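Local coordinates for diaminopimelate decarboxylase (Psychromonas ingrahamii, PDB 4XG1), which catalyses the pyridoxal-phosphate-dependent decarboxylation of diaminopimelate, probably turning the meso form into L-lysine in the last step of lysine biosynthesis, and works as a homodimer, at the interface of chains A and B. Residues are numbered along the deposited sequence; one frame, centred on the assembly and turned at random. Chains: chain A/B, Diaminopimelate decarboxylase.

The interface of chains A and B. Residues chain A 105-107, 127, 129-130, 133; chain B 292-294, 364.
B:Phe292 meets A:Arg133, A:Ser129, A:Glu130 and the backbone around A:Val105, and it hides 108 Å² of its surface against chain A. At the far rim of the ring, CE1 of B:Phe292 stands over the centre of the A:Arg133 guanidinium, 3.5 Å from CZ. The two planes are inclined by 49°, so a rim carbon, not a parallel face, meets the cation. A:Arg133 leaves its helix with CG anti to the backbone N, and the chain turns about its CG-CD bond (chi3 -76°), which carries the guanidinium across the end of the ring. Nearer the ring's base, CD1 of B:Phe292 lies 3.5 Å from CB of A:Ser129. One face of the ring is covered toward its rim by OG of A:Ser127 and the backbone N of A:Glu130, and the carbonyl O of A:Val105 lies at the edge, in the ring plane, 3.2 Å from CD2.

Polar bonds within chain A hold the groups that face the ring. NH1 of A:Arg133 donates to O of A:Lys107 at 2.9 Å, nearly in the guanidinium plane, which restrains rotation of that group. An alanine in place of A:Arg133 would probably leave the A:Lys107 carbonyl without this donor and open a gap beside the far rim of the ring. The A:Lys107 ammonium forms a salt bridge to the A:Glu130 carboxylate, NZ to OE2 2.7 Å, tying the loop to the helix.

Across the boundary, OG of A:Ser129 lies 2.9 Å from OE1 of B:Glu364, a plausible hydrogen bond, but the same OG is modelled impossibly close to OE2, an approach that carries nothing and leaves the local geometry doubtful. On chain B, the backbone N of B:Leu293 donates to OE2 of B:Glu364 at 2.9 Å, meeting it on the anti side and tilted 27° from the carboxylate plane, which would help to position the carboxylate.

In the homodimer, strand 284-294 of chain B presents B:Phe292 to the start of helix 128-140 and the loop at 105-107 of chain A; the centre of the contact is about 37 Å from A:Cys348, the predicted proton donor, making this an assembly contact remote from that residue.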
loop_
_atom_site.group_PDB
_atom_site.type_symbol
_atom_site.label_atom_id
_atom_site.label_comp_id
_atom_site.label_asym_id
_atom_site.label_seq_id
_atom_site.Cartn_x
_atom_site.Cartn_y
_atom_site.Cartn_z
ATOM N N VAL A 105 10.379 0.964 17.310
ATOM C CA VAL A 105 9.795 1.736 18.395
ATOM C C VAL A 105 8.607 1.101 19.057
ATOM O O VAL A 105 8.130 1.642 20.052
ATOM C CB VAL A 105 9.288 3.150 17.959
ATOM C CG1 VAL A 105 10.434 4.046 17.592
ATOM C CG2 VAL A 105 8.310 3.076 16.792
ATOM N N GLY A 106 8.035 0.062 18.458
ATOM C CA GLY A 106 6.698 -0.413 18.895
ATOM C C GLY A 106 6.640 -1.885 19.239
ATOM O O GLY A 106 5.600 -2.506 19.109
ATOM N N LYS A 107 7.755 -2.423 19.720
ATOM C CA LYS A 107 7.850 -3.829 20.030
ATOM C C LYS A 107 6.824 -4.240 21.070
ATOM O O LYS A 107 6.751 -3.630 22.136
ATOM C CB LYS A 107 9.232 -4.165 20.558
ATOM C CG LYS A 107 10.372 -3.769 19.641
ATOM C CD LYS A 107 11.697 -4.208 20.238
ATOM C CE LYS A 107 12.903 -3.670 19.494
ATOM N NZ LYS A 107 13.219 -2.238 19.804
ATOM N N SER A 127 12.705 3.661 23.581
ATOM C CA SER A 127 12.022 4.454 24.562
ATOM C C SER A 127 12.279 3.902 25.950
ATOM O O SER A 127 12.758 2.790 26.116
ATOM C CB SER A 127 10.536 4.501 24.308
ATOM O OG SER A 127 9.916 3.302 24.733
ATOM N N SER A 129 9.787 3.661 28.263
ATOM C CA SER A 129 8.713 2.716 28.453
ATOM C C SER A 129 9.118 1.311 27.986
ATOM O O SER A 129 8.718 0.327 28.584
ATOM C CB SER A 129 7.496 3.138 27.681
ATOM O OG SER A 129 6.549 3.775 28.491
ATOM N N GLU A 130 9.904 1.240 26.921
ATOM C CA GLU A 130 10.228 -0.013 26.285
ATOM C C GLU A 130 11.199 -0.796 27.161
ATOM O O GLU A 130 11.088 -2.020 27.246
ATOM C CB GLU A 130 10.819 0.218 24.860
ATOM C CG GLU A 130 11.173 -1.047 24.068
ATOM C CD GLU A 130 12.054 -0.812 22.852
ATOM O OE1 GLU A 130 12.117 0.328 22.330
ATOM O OE2 GLU A 130 12.713 -1.775 22.404
ATOM N N ARG A 133 9.273 -2.569 29.676
ATOM C CA ARG A 133 8.552 -3.668 29.101
ATOM C C ARG A 133 9.488 -4.864 28.896
ATOM O O ARG A 133 9.114 -5.995 29.189
ATOM C CB ARG A 133 7.898 -3.256 27.778
ATOM C CG ARG A 133 7.201 -4.417 27.105
ATOM C CD ARG A 133 6.445 -4.009 25.867
ATOM N NE ARG A 133 5.193 -3.341 26.192
ATOM C CZ ARG A 133 4.322 -2.924 25.288
ATOM N NH1 ARG A 133 4.579 -3.081 23.998
ATOM N NH2 ARG A 133 3.214 -2.345 25.681
ATOM N N PHE B 292 3.387 2.762 23.762
ATOM C CA PHE B 292 4.268 3.620 24.514
ATOM C C PHE B 292 3.959 5.085 24.312
ATOM O O PHE B 292 3.338 5.465 23.310
ATOM C CB PHE B 292 5.685 3.440 24.061
ATOM C CG PHE B 292 6.145 2.028 24.046
ATOM C CD1 PHE B 292 5.976 1.225 25.146
ATOM C CD2 PHE B 292 6.791 1.522 22.941
ATOM C CE1 PHE B 292 6.408 -0.075 25.134
ATOM C CE2 PHE B 292 7.244 0.221 22.920
ATOM C CZ PHE B 292 7.057 -0.575 24.033
ATOM N N LEU B 293 4.393 5.906 25.280
ATOM C CA LEU B 293 4.385 7.360 25.147
ATOM C C LEU B 293 5.806 7.802 25.270
ATOM O O LEU B 293 6.497 7.413 26.204
ATOM C CB LEU B 293 3.553 8.008 26.212
ATOM C CG LEU B 293 2.084 7.611 26.240
ATOM C CD1 LEU B 293 1.421 8.238 27.469
ATOM C CD2 LEU B 293 1.350 8.033 24.985
ATOM N N LYS B 294 6.256 8.582 24.300
ATOM C CA LYS B 294 7.574 9.181 24.340
ATOM C C LYS B 294 7.449 10.687 24.465
ATOM O O LYS B 294 6.859 11.341 23.588
ATOM C CB LYS B 294 8.326 8.902 23.071
ATOM C CG LYS B 294 8.895 7.524 23.003
ATOM C CD LYS B 294 9.680 7.366 21.722
ATOM C CE LYS B 294 10.922 8.191 21.742
ATOM N NZ LYS B 294 11.927 7.586 20.827
ATOM N N GLU B 364 -0.608 4.785 28.524
ATOM C CA GLU B 364 -0.156 3.577 27.880
ATOM C C GLU B 364 -1.165 2.499 28.175
ATOM O O GLU B 364 -1.718 2.451 29.271
ATOM C CB GLU B 364 1.231 3.186 28.351
ATOM C CG GLU B 364 2.254 4.278 28.078
ATOM C CD GLU B 364 3.668 3.820 28.285
ATOM O OE1 GLU B 364 3.865 2.789 28.961
ATOM O OE2 GLU B 364 4.606 4.475 27.781
#